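Local coordinates for protein Cfl (Pectobacterium brasiliense, PDB 7A9J) that is a coronafacic acid ligase of the ATP-dependent AMP-binding enzyme family, probably activating carboxylic acids with ATP as a step toward amide synthesis, at residues 62-67 against 145-150; 122-127 against 161-166; 367-372 against 377-382; 385-388 against 394-397. The protein carries 1 engineered substitution. All blocks are in the same frame, centred on the assembly; numbering follows the deposited sequence.

The four contacts of Cfl fall into one tight pair and two separate sites. Contacts 1 and 2 cross along the chain and both reach the five-stranded parallel sheet, their centres about 5 Å apart; strands 122-125 and 145-148 are neighbours in it, as are 145-148 and 160-162. Contact 3, later in the sequence, is a surface hairpin about 46 Å, centre to centre, from contacts 1 and 2, on the opposite side of the chain's centre. Contact 4 adjoins it in sequence but belongs to a separate antiparallel sheet, its centre about 23 Å from that of contact 3 and about 28 and 29 Å from those of contacts 1 and 2. The contacts thus sample three pieces of beta structure.

Contact 1 of 4, residues 62-67 against 145-150; sequences TGLKSA and KIWVID
K145 opens the contact by laying its aliphatic chain against A67, where helix 50-66 has just ended. The lysine bends at its second torsion (chi2 -72°), which carries the outer methylenes along the alanine: CE of K145 lies 3.7 Å from O of A67 and 4.1 Å from CB of A67. At its root the same side chain covers the indole two residues on, CB of K145 standing 3.3 Å above one face of the W147 ring and offset toward its rim.

I146 turns to the other side of the sheet, and W147 then carries the centre of the contact. Its CG is anti to the carbonyl carbon (chi1 -67°), and the six-membered ring lies against the end of the helix. CB of A67 meets the indole edge in the ring plane, 3.5 Å from CZ2 of W147. Around the corner of that ring, CD2 of L64 approaches obliquely, 3.8 Å from CZ3 and 3.9 Å from CH2 of W147. Two apolar groups one helical turn apart thus hold the outer end of the indole, without any polar bond between the segments. The helix remains orderly up to this point: N of A67 donates to O of G63 at 2.9 Å.

Beyond W147 the strand runs away from the helix. W147 also packs on A122 and I124 of the adjacent strand 122-125 and on I69, while I146 and V148 touch F130 of helix 127-132 across the sheet. L64 rests in addition on I95 of helix 83-95, so the contact fastens one helical layer to the parallel sheet.

Contact 2 of 4, residues 122-127 against 161-166; sequences AYIGDK and HNWEEI
At the edge of the parallel sheet, where strand 160-162 gives way to a short, weakly bonded helix, a capping box of N162 and E165 marks the helix start, and W163 and I166 just after N162 pack on I124 of strand 122-125. CG2 of I124 touches the benzenoid part of the indole obliquely, 3.6 Å from CZ3 and 3.9 Å from CE3 of W163. The tryptophan is put there by its first torsion, with CG anti to the backbone N (chi1 164°). I124 sends its other branch to I166, the two CD1 methyls lying 4.2 Å apart, while CG2 of I166 sits 3.7 Å above one face of the W163 ring.

The turn beneath is fixed by polar side chains. OD1 of N162 takes N of E164 at 2.8 Å, in the carbonyl plane and on a lone pair. E165 answers with OE2, which receives N of N162 at 2.9 Å from above the carboxylate plane, and with OE1, met on its syn side by ND1 of H161 at 2.7 Å. With both oxygens engaged by N-H groups, the carboxylate is probably kept charged. The chemistry is divided accordingly: polar bonds shape the helix start, and purely apolar contact joins it to I124.

Contact 3 of 4, residues 367-372 against 377-382; sequences KINNTQ and ELLIRS
N369 lays its amide oxygen against a leucine rather than across to a donor of the opposite strand: OD1 of N369 is 3.4 Å from CD1 and 4.0 Å from CG of L379. An uncommon first torsion (chi1 -134°) turns the amide this way, while its CB stands 4.1 Å from CB of E377. The L379 methyl is shared, because CE of K367 comes to 3.8 Å from CD1 of L379 after a bend in the lysine chain at chi3. K367 also makes a cation-pi contact with W403, which L379 touches too.

Beneath these side chains the backbones pair regularly. K367 and L379 form a hydrogen-bonded pair: N of K367 donates to O of L379 at 2.9 Å, and N of L379 meets O of K367 at 2.8 Å. The next pair, I368 with L378, is non-hydrogen-bonded, and both side chains go to the opposite face, against V410 of strand 408-412. Past I368 the chain leaves the strand, though N of N369 still bonds to O of E377 at 2.9 Å. The carboxylate of E377 is directed elsewhere, OE2 accepting from N of G407. Further on, OD1 of N370 accepts from N of Q372, forming an Asx turn, and NE2 of Q372 is a second donor to the same oxygen. Together these features describe an antiparallel beta hairpin, strands 365-368 and 376-381.

Contact 4 of 4, residues 385-388 against 394-397; sequences KTIG and DIEL
I387 is where the segment 385-388 first meets strand 395-397. Its side chain and that of L397 lie alongside each other, pointing the same way, with CG2 of I387 3.8 Å from CD2 of L397; CG2 of I387 is more distant from CG2 of I395, at 4.4 Å. The carbonyl of I387 joins in, its O lying 3.2 Å from CD2 of L397 and accepting a CA-H...O contact from CA of L397 at 3.5 Å.

G388 follows, a non-hydrogen-bonded antiparallel partner of L397, and the backbones come unusually close: the two CA atoms are 4.1 Å apart. CA of G388 is 2.9 Å from O of E396 and 3.6 Å from CG2 of I395, and these two atoms together occupy the place a beta carbon would need. With phi 157° and psi -169°, a beta carbon would also be pressed against the carbonyl O of I387, so this backbone shape alone demands glycine.

Conventional backbone bonds lie to either side in sequence, I387 with F398 and E396 with I389, while I387 and G388 also bond to V200 of strand 198-202. Within the contact itself, cohesion therefore rests on methyl packing and one CA-H...O contact, and the close approach depends on the bare CA of glycine.

Contact 1 of 4, residues 62-67 against 145-150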
loop_
_atom_site.group_PDB
_atom_site.type_symbol
_atom_site.label_atom_id
_atom_site.label_comp_id
_atom_site.label_asym_id
_atom_site.label_seq_id
_atom_site.Cartn_x
_atom_site.Cartn_y
_atom_site.Cartn_z
ATOM N N THR A 62 29.404 6.190 7.138
ATOM C CA THR A 62 30.850 6.111 7.115
ATOM C C THR A 62 31.321 4.747 6.628
ATOM O O THR A 62 32.295 4.665 5.869
ATOM C CB THR A 62 31.404 6.439 8.505
ATOM O OG1 THR A 62 31.103 7.818 8.792
ATOM C CG2 THR A 62 32.922 6.245 8.555
ATOM N N GLY A 63 30.639 3.674 7.045
ATOM C CA GLY A 63 31.030 2.344 6.600
ATOM C C GLY A 63 30.888 2.163 5.095
ATOM O O GLY A 63 31.792 1.611 4.435
ATOM N N LEU A 64 29.792 2.670 4.536
ATOM C CA LEU A 64 29.569 2.634 3.092
ATOM C C LEU A 64 30.686 3.367 2.377
ATOM O O LEU A 64 31.306 2.841 1.447
ATOM C CB LEU A 64 28.220 3.278 2.744
ATOM C CG LEU A 64 26.972 2.531 3.168
ATOM C CD1 LEU A 64 25.750 3.429 2.925
ATOM C CD2 LEU A 64 26.933 1.285 2.267
ATOM N N LYS A 65 30.976 4.592 2.815
ATOM C CA LYS A 65 32.014 5.344 2.119
ATOM C C LYS A 65 33.374 4.707 2.330
ATOM O O LYS A 65 34.198 4.687 1.399
ATOM C CB LYS A 65 31.987 6.816 2.562
ATOM C CG LYS A 65 30.715 7.512 2.003
ATOM C CD LYS A 65 30.835 9.040 1.787
ATOM C CE LYS A 65 30.414 9.833 3.012
ATOM N NZ LYS A 65 30.928 11.246 2.936
ATOM N N SER A 66 33.624 4.150 3.519
ATOM C CA SER A 66 34.912 3.492 3.740
ATOM C C SER A 66 35.088 2.261 2.862
ATOM O O SER A 66 36.225 1.883 2.542
ATOM C CB SER A 66 35.066 3.116 5.197
ATOM O OG SER A 66 35.346 4.298 5.913
ATOM N N ALA A 67 33.978 1.631 2.482
ATOM C CA ALA A 67 33.955 0.501 1.571
ATOM C C ALA A 67 33.846 0.934 0.125
ATOM O O ALA A 67 33.511 0.112 -0.726
ATOM C CB ALA A 67 32.794 -0.434 1.912
ATOM N N LYS A 145 30.351 -5.330 -2.562
ATOM C CA LYS A 145 30.121 -5.519 -1.141
ATOM C C LYS A 145 28.742 -6.117 -0.929
ATOM O O LYS A 145 27.753 -5.620 -1.474
ATOM C CB LYS A 145 30.178 -4.188 -0.382
ATOM C CG LYS A 145 31.499 -3.447 -0.595
ATOM C CD LYS A 145 32.588 -4.123 0.132
ATOM C CE LYS A 145 33.969 -3.583 -0.350
ATOM N NZ LYS A 145 35.106 -4.063 0.469
ATOM N N ILE A 146 28.693 -7.133 -0.087
ATOM C CA ILE A 146 27.471 -7.784 0.369
ATOM C C ILE A 146 27.557 -7.766 1.896
ATOM O O ILE A 146 28.375 -8.483 2.455
ATOM C CB ILE A 146 27.405 -9.240 -0.144
ATOM C CG1 ILE A 146 27.453 -9.266 -1.674
ATOM C CG2 ILE A 146 26.186 -9.992 0.433
ATOM C CD1 ILE A 146 27.665 -10.660 -2.255
ATOM N N TRP A 147 26.678 -7.030 2.564
ATOM C CA TRP A 147 26.616 -7.029 4.020
ATOM C C TRP A 147 25.335 -7.713 4.484
ATOM O O TRP A 147 24.255 -7.484 3.904
ATOM C CB TRP A 147 26.630 -5.601 4.573
ATOM C CG TRP A 147 27.913 -4.787 4.389
ATOM C CD1 TRP A 147 29.024 -4.795 5.200
ATOM C CD2 TRP A 147 28.164 -3.792 3.381
ATOM N NE1 TRP A 147 29.968 -3.891 4.736
ATOM C CE2 TRP A 147 29.455 -3.248 3.639
ATOM C CE3 TRP A 147 27.435 -3.313 2.291
ATOM C CZ2 TRP A 147 30.028 -2.280 2.832
ATOM C CZ3 TRP A 147 27.979 -2.335 1.500
ATOM C CH2 TRP A 147 29.281 -1.807 1.792
ATOM N N VAL A 148 25.452 -8.546 5.515
ATOM C CA VAL A 148 24.361 -9.412 5.984
ATOM C C VAL A 148 24.300 -9.294 7.504
ATOM O O VAL A 148 25.303 -9.560 8.198
ATOM C CB VAL A 148 24.581 -10.875 5.595
ATOM C CG1 VAL A 148 23.445 -11.776 6.140
ATOM C CG2 VAL A 148 24.793 -11.008 4.109
ATOM N N ILE A 149 23.139 -8.913 8.017
ATOM C CA ILE A 149 22.935 -8.921 9.461
ATOM C C ILE A 149 22.918 -10.357 9.935
ATOM O O ILE A 149 22.200 -11.205 9.374
ATOM C CB ILE A 149 21.611 -8.214 9.803
ATOM C CG1 ILE A 149 21.636 -6.779 9.290
ATOM C CG2 ILE A 149 21.362 -8.294 11.318
ATOM C CD1 ILE A 149 20.278 -6.022 9.496
ATOM N N ASP A 150 23.748 -10.659 10.946
ATOM C CA ASP A 150 23.872 -11.997 11.512
ATOM C C ASP A 150 24.406 -13.009 10.501
ATOM O O ASP A 150 24.116 -14.202 10.627
ATOM C CB ASP A 150 22.551 -12.536 12.073
ATOM C CG ASP A 150 21.922 -11.628 13.100
ATOM O OD1 ASP A 150 20.753 -11.222 12.882
ATOM O OD2 ASP A 150 22.567 -11.383 14.139
#

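Contact 2 of 4, residues 122-127 against 161-166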
loop_
_atom_site.group_PDB
_atom_site.type_symbol
_atom_site.label_atom_id
_atom_site.label_comp_id
_atom_site.label_asym_id
_atom_site.label_seq_id
_atom_site.Cartn_x
_atom_site.Cartn_y
_atom_site.Cartn_z
ATOM N N ALA A 122 26.254 -3.008 -4.615
ATOM C CA ALA A 122 26.312 -3.510 -3.253
ATOM C C ALA A 122 24.951 -4.075 -2.866
ATOM O O ALA A 122 23.929 -3.713 -3.446
ATOM C CB ALA A 122 26.750 -2.413 -2.263
ATOM N N TYR A 123 24.955 -4.950 -1.854
ATOM C CA TYR A 123 23.730 -5.547 -1.319
ATOM C C TYR A 123 23.783 -5.465 0.212
ATOM O O TYR A 123 24.830 -5.723 0.809
ATOM C CB TYR A 123 23.639 -7.009 -1.809
ATOM C CG TYR A 123 22.643 -7.873 -1.106
ATOM C CD1 TYR A 123 22.947 -8.451 0.138
ATOM C CD2 TYR A 123 21.422 -8.167 -1.690
ATOM C CE1 TYR A 123 22.047 -9.283 0.790
ATOM C CE2 TYR A 123 20.489 -8.995 -1.049
ATOM C CZ TYR A 123 20.788 -9.533 0.178
ATOM O OH TYR A 123 19.944 -10.388 0.868
ATOM N N ILE A 124 22.662 -5.075 0.840
ATOM C CA ILE A 124 22.498 -5.130 2.297
ATOM C C ILE A 124 21.239 -5.934 2.604
ATOM O O ILE A 124 20.152 -5.604 2.117
ATOM C CB ILE A 124 22.400 -3.731 2.915
ATOM C CG1 ILE A 124 23.700 -2.953 2.691
ATOM C CG2 ILE A 124 22.193 -3.793 4.459
ATOM C CD1 ILE A 124 23.576 -1.454 3.083
ATOM N N GLY A 125 21.385 -6.994 3.379
ATOM C CA GLY A 125 20.263 -7.856 3.688
ATOM C C GLY A 125 20.349 -8.363 5.113
ATOM O O GLY A 125 21.337 -8.129 5.826
ATOM N N ASP A 126 19.290 -9.046 5.541
ATOM C CA ASP A 126 19.302 -9.694 6.840
ATOM C C ASP A 126 19.461 -11.185 6.680
ATOM O O ASP A 126 19.544 -11.731 5.563
ATOM C CB ASP A 126 18.073 -9.323 7.701
ATOM C CG ASP A 126 16.749 -9.769 7.127
ATOM O OD1 ASP A 126 16.722 -10.564 6.158
ATOM O OD2 ASP A 126 15.694 -9.285 7.660
ATOM N N LYS A 127 19.643 -11.846 7.828
ATOM C CA LYS A 127 20.020 -13.242 7.794
ATOM C C LYS A 127 19.008 -14.077 7.013
ATOM O O LYS A 127 19.373 -14.854 6.118
ATOM C CB LYS A 127 20.172 -13.768 9.224
ATOM C CG LYS A 127 20.714 -15.167 9.262
ATOM C CD LYS A 127 20.878 -15.720 10.688
ATOM C CE LYS A 127 21.285 -17.178 10.667
ATOM N NZ LYS A 127 21.510 -17.759 12.018
ATOM N N HIS A 161 30.297 -9.739 3.848
ATOM C CA HIS A 161 30.716 -9.135 5.105
ATOM C C HIS A 161 29.581 -9.194 6.114
ATOM O O HIS A 161 28.399 -9.217 5.758
ATOM C CB HIS A 161 31.145 -7.670 4.893
ATOM C CG HIS A 161 32.327 -7.535 3.993
ATOM N ND1 HIS A 161 33.631 -7.566 4.456
ATOM C CD2 HIS A 161 32.403 -7.407 2.647
ATOM C CE1 HIS A 161 34.457 -7.456 3.428
ATOM N NE2 HIS A 161 33.736 -7.331 2.321
ATOM N N ASN A 162 29.946 -9.209 7.385
ATOM C CA ASN A 162 28.933 -9.065 8.422
ATOM C C ASN A 162 28.511 -7.604 8.521
ATOM O O ASN A 162 29.343 -6.692 8.390
ATOM C CB ASN A 162 29.522 -9.543 9.759
ATOM C CG ASN A 162 28.482 -9.664 10.855
ATOM O OD1 ASN A 162 27.906 -8.662 11.298
ATOM N ND2 ASN A 162 28.235 -10.904 11.303
ATOM N N TRP A 163 27.223 -7.388 8.812
ATOM C CA TRP A 163 26.674 -6.047 9.003
ATOM C C TRP A 163 27.490 -5.236 10.016
ATOM O O TRP A 163 27.647 -4.016 9.862
ATOM C CB TRP A 163 25.236 -6.144 9.506
ATOM C CG TRP A 163 24.687 -4.889 10.079
ATOM C CD1 TRP A 163 24.598 -4.540 11.416
ATOM C CD2 TRP A 163 24.155 -3.801 9.341
ATOM N NE1 TRP A 163 24.031 -3.309 11.528
ATOM C CE2 TRP A 163 23.778 -2.807 10.277
ATOM C CE3 TRP A 163 23.963 -3.564 7.980
ATOM C CZ2 TRP A 163 23.204 -1.608 9.892
ATOM C CZ3 TRP A 163 23.334 -2.369 7.586
ATOM C CH2 TRP A 163 23.000 -1.395 8.544
ATOM N N GLU A 164 27.929 -5.884 11.088
ATOM C CA GLU A 164 28.701 -5.146 12.113
ATOM C C GLU A 164 29.889 -4.410 11.519
ATOM O O GLU A 164 30.341 -3.397 12.080
ATOM C CB GLU A 164 29.137 -6.091 13.203
ATOM C CG GLU A 164 27.965 -6.767 13.799
ATOM C CD GLU A 164 27.566 -6.261 15.154
ATOM O OE1 GLU A 164 27.445 -7.117 16.062
ATOM O OE2 GLU A 164 27.365 -5.032 15.313
ATOM N N GLU A 165 30.414 -4.902 10.394
ATOM C CA GLU A 165 31.567 -4.244 9.802
ATOM C C GLU A 165 31.214 -2.854 9.295
ATOM O O GLU A 165 32.056 -1.940 9.358
ATOM C CB GLU A 165 32.144 -5.088 8.670
ATOM C CG GLU A 165 32.711 -6.411 9.097
ATOM C CD GLU A 165 33.158 -7.257 7.900
ATOM O OE1 GLU A 165 33.930 -6.730 7.055
ATOM O OE2 GLU A 165 32.716 -8.438 7.803
ATOM N N ILE A 166 29.979 -2.661 8.831
ATOM C CA ILE A 166 29.610 -1.381 8.252
ATOM C C ILE A 166 29.407 -0.318 9.317
ATOM O O ILE A 166 29.335 0.869 8.973
ATOM C CB ILE A 166 28.340 -1.529 7.372
ATOM C CG1 ILE A 166 28.337 -0.546 6.207
ATOM C CG2 ILE A 166 27.041 -1.288 8.182
ATOM C CD1 ILE A 166 27.138 -0.791 5.274
#

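Contact 3 of 4, residues 367-372 against 377-382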
loop_
_atom_site.group_PDB
_atom_site.type_symbol
_atom_site.label_atom_id
_atom_site.label_comp_id
_atom_site.label_asym_id
_atom_site.label_seq_id
_atom_site.Cartn_x
_atom_site.Cartn_y
_atom_site.Cartn_z
ATOM N N LYS A 367 -8.032 14.650 -14.101
ATOM C CA LYS A 367 -8.906 14.866 -15.227
ATOM C C LYS A 367 -9.804 13.647 -15.335
ATOM O O LYS A 367 -9.367 12.512 -15.112
ATOM C CB LYS A 367 -8.106 15.109 -16.527
ATOM C CG LYS A 367 -8.871 14.886 -17.813
ATOM C CD LYS A 367 -8.120 15.479 -19.009
ATOM C CE LYS A 367 -6.630 15.124 -18.953
ATOM N NZ LYS A 367 -5.933 15.574 -20.199
ATOM N N ILE A 368 -11.063 13.877 -15.639
ATOM C CA ILE A 368 -12.015 12.796 -15.808
ATOM C C ILE A 368 -12.384 12.773 -17.270
ATOM O O ILE A 368 -12.867 13.768 -17.828
ATOM C CB ILE A 368 -13.237 12.970 -14.899
ATOM C CG1 ILE A 368 -12.753 12.969 -13.435
ATOM C CG2 ILE A 368 -14.239 11.870 -15.157
ATOM C CD1 ILE A 368 -13.730 13.517 -12.461
ATOM N N ASN A 369 -12.108 11.652 -17.903
ATOM C CA ASN A 369 -12.195 11.582 -19.352
ATOM C C ASN A 369 -13.611 11.892 -19.795
ATOM O O ASN A 369 -14.557 11.345 -19.239
ATOM C CB ASN A 369 -11.751 10.190 -19.772
ATOM C CG ASN A 369 -10.807 10.232 -20.911
ATOM O OD1 ASN A 369 -9.584 10.195 -20.743
ATOM N ND2 ASN A 369 -11.362 10.358 -22.091
ATOM N N ASN A 370 -13.742 12.833 -20.747
ATOM C CA ASN A 370 -15.046 13.322 -21.204
ATOM C C ASN A 370 -15.722 12.219 -21.985
ATOM O O ASN A 370 -15.267 11.836 -23.069
ATOM C CB ASN A 370 -14.919 14.581 -22.063
ATOM C CG ASN A 370 -16.284 15.106 -22.563
ATOM O OD1 ASN A 370 -16.948 14.482 -23.417
ATOM N ND2 ASN A 370 -16.693 16.270 -22.048
ATOM N N THR A 371 -16.810 11.707 -21.440
ATOM C CA THR A 371 -17.583 10.684 -22.123
ATOM C C THR A 371 -18.943 11.231 -22.538
ATOM O O THR A 371 -19.874 10.448 -22.755
ATOM C CB THR A 371 -17.741 9.439 -21.238
ATOM O OG1 THR A 371 -18.508 9.781 -20.072
ATOM C CG2 THR A 371 -16.346 8.835 -20.791
ATOM N N GLN A 372 -19.073 12.569 -22.645
ATOM C CA GLN A 372 -20.377 13.228 -22.765
ATOM C C GLN A 372 -21.334 12.760 -21.666
ATOM O O GLN A 372 -22.511 12.480 -21.912
ATOM C CB GLN A 372 -20.973 13.010 -24.152
ATOM C CG GLN A 372 -20.294 13.820 -25.221
ATOM C CD GLN A 372 -20.521 15.323 -25.046
ATOM O OE1 GLN A 372 -21.633 15.812 -25.231
ATOM N NE2 GLN A 372 -19.462 16.041 -24.667
ATOM N N GLU A 377 -13.149 7.853 -17.005
ATOM C CA GLU A 377 -11.871 7.386 -16.465
ATOM C C GLU A 377 -11.101 8.479 -15.723
ATOM O O GLU A 377 -10.936 9.593 -16.224
ATOM C CB GLU A 377 -10.996 6.810 -17.591
ATOM C CG GLU A 377 -9.717 6.219 -16.994
ATOM C CD GLU A 377 -8.829 5.491 -18.001
ATOM O OE1 GLU A 377 -9.051 5.640 -19.232
ATOM O OE2 GLU A 377 -7.900 4.787 -17.534
ATOM N N LEU A 378 -10.613 8.135 -14.534
ATOM C CA LEU A 378 -9.785 9.018 -13.720
ATOM C C LEU A 378 -8.362 9.028 -14.269
ATOM O O LEU A 378 -7.724 7.968 -14.368
ATOM C CB LEU A 378 -9.773 8.554 -12.272
ATOM C CG LEU A 378 -8.826 9.253 -11.347
ATOM C CD1 LEU A 378 -9.193 10.718 -11.320
ATOM C CD2 LEU A 378 -8.966 8.566 -9.971
ATOM N N LEU A 379 -7.895 10.222 -14.630
ATOM C CA LEU A 379 -6.518 10.500 -15.014
ATOM C C LEU A 379 -5.869 11.388 -13.959
ATOM O O LEU A 379 -6.508 12.292 -13.420
ATOM C CB LEU A 379 -6.477 11.212 -16.372
ATOM C CG LEU A 379 -7.336 10.666 -17.516
ATOM C CD1 LEU A 379 -7.066 11.398 -18.821
ATOM C CD2 LEU A 379 -7.039 9.218 -17.643
ATOM N N ILE A 380 -4.592 11.152 -13.660
ATOM C CA ILE A 380 -3.970 11.828 -12.522
ATOM C C ILE A 380 -2.596 12.343 -12.923
ATOM O O ILE A 380 -1.825 11.635 -13.578
ATOM C CB ILE A 380 -3.841 10.924 -11.272
ATOM C CG1 ILE A 380 -5.226 10.420 -10.837
ATOM C CG2 ILE A 380 -3.146 11.712 -10.089
ATOM C CD1 ILE A 380 -5.115 9.257 -9.887
ATOM N N ARG A 381 -2.288 13.573 -12.518
ATOM C CA ARG A 381 -0.924 14.063 -12.522
ATOM C C ARG A 381 -0.511 14.417 -11.086
ATOM O O ARG A 381 -1.253 15.099 -10.368
ATOM C CB ARG A 381 -0.802 15.268 -13.463
ATOM C CG ARG A 381 0.625 15.659 -13.779
ATOM C CD ARG A 381 0.621 16.357 -15.174
ATOM N NE ARG A 381 -0.216 17.553 -15.155
ATOM C CZ ARG A 381 -0.568 18.248 -16.233
ATOM N NH1 ARG A 381 -0.148 17.865 -17.430
ATOM N NH2 ARG A 381 -1.336 19.332 -16.108
ATOM N N SER A 382 0.637 13.931 -10.678
ATOM C CA SER A 382 1.051 14.066 -9.275
ATOM C C SER A 382 2.141 15.134 -9.112
ATOM O O SER A 382 2.940 15.346 -10.040
ATOM C CB SER A 382 1.566 12.718 -8.749
ATOM O OG SER A 382 2.239 12.913 -7.501
#

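Contact 4 of 4, residues 385-388 against 394-397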
loop_
_atom_site.group_PDB
_atom_site.type_symbol
_atom_site.label_atom_id
_atom_site.label_comp_id
_atom_site.label_asym_id
_atom_site.label_seq_id
_atom_site.Cartn_x
_atom_site.Cartn_y
_atom_site.Cartn_z
ATOM N N LYS A 385 6.897 13.984 -9.077
ATOM C CA LYS A 385 7.250 13.560 -10.425
ATOM C C LYS A 385 8.393 12.566 -10.382
ATOM O O LYS A 385 9.538 12.929 -10.046
ATOM C CB LYS A 385 7.657 14.758 -11.268
ATOM C CG LYS A 385 6.724 15.895 -11.164
ATOM C CD LYS A 385 5.619 15.708 -12.128
ATOM C CE LYS A 385 4.847 17.004 -12.248
ATOM N NZ LYS A 385 3.487 16.553 -12.581
ATOM N N THR A 386 8.110 11.330 -10.779
ATOM C CA THR A 386 9.179 10.365 -10.984
ATOM C C THR A 386 9.992 10.757 -12.218
ATOM O O THR A 386 9.518 11.451 -13.119
ATOM C CB THR A 386 8.607 8.959 -11.105
ATOM O OG1 THR A 386 7.675 8.934 -12.200
ATOM C CG2 THR A 386 7.856 8.605 -9.812
ATOM N N ILE A 387 11.240 10.316 -12.252
ATOM C CA ILE A 387 12.167 10.772 -13.264
ATOM C C ILE A 387 11.994 9.983 -14.546
ATOM O O ILE A 387 12.245 10.501 -15.635
ATOM C CB ILE A 387 13.618 10.633 -12.755
ATOM C CG1 ILE A 387 13.789 11.360 -11.418
ATOM C CG2 ILE A 387 14.576 11.075 -13.784
ATOM C CD1 ILE A 387 13.101 12.727 -11.349
ATOM N N GLY A 388 11.613 8.724 -14.441
ATOM C CA GLY A 388 11.641 7.860 -15.600
ATOM C C GLY A 388 11.710 6.409 -15.161
ATOM O O GLY A 388 11.491 6.071 -14.002
ATOM N N ASP A 394 19.597 2.571 -19.346
ATOM C CA ASP A 394 19.380 4.008 -19.206
ATOM C C ASP A 394 17.996 4.268 -18.626
ATOM O O ASP A 394 17.179 3.357 -18.453
ATOM C CB ASP A 394 19.532 4.747 -20.535
ATOM C CG ASP A 394 20.956 4.704 -21.065
ATOM O OD1 ASP A 394 21.262 3.765 -21.829
ATOM O OD2 ASP A 394 21.769 5.590 -20.703
ATOM N N ILE A 395 17.737 5.531 -18.317
ATOM C CA ILE A 395 16.431 5.954 -17.854
ATOM C C ILE A 395 15.587 6.350 -19.047
ATOM O O ILE A 395 15.985 7.200 -19.841
ATOM C CB ILE A 395 16.548 7.125 -16.876
ATOM C CG1 ILE A 395 17.623 6.804 -15.854
ATOM C CG2 ILE A 395 15.169 7.454 -16.280
ATOM C CD1 ILE A 395 17.513 7.640 -14.611
ATOM N N GLU A 396 14.411 5.772 -19.160
ATOM C CA GLU A 396 13.435 6.293 -20.103
ATOM C C GLU A 396 12.693 7.418 -19.398
ATOM O O GLU A 396 11.951 7.170 -18.442
ATOM C CB GLU A 396 12.490 5.190 -20.567
ATOM C CG GLU A 396 13.188 3.944 -21.078
ATOM C CD GLU A 396 12.205 2.912 -21.607
ATOM O OE1 GLU A 396 11.845 3.002 -22.796
ATOM O OE2 GLU A 396 11.772 2.029 -20.833
ATOM N N LEU A 397 12.878 8.651 -19.864
ATOM C CA LEU A 397 12.435 9.806 -19.101
ATOM C C LEU A 397 10.934 10.029 -19.241
ATOM O O LEU A 397 10.330 9.754 -20.284
ATOM C CB LEU A 397 13.205 11.053 -19.531
ATOM C CG LEU A 397 14.667 11.056 -19.072
ATOM C CD1 LEU A 397 15.390 12.245 -19.680
ATOM C CD2 LEU A 397 14.779 11.083 -17.550
#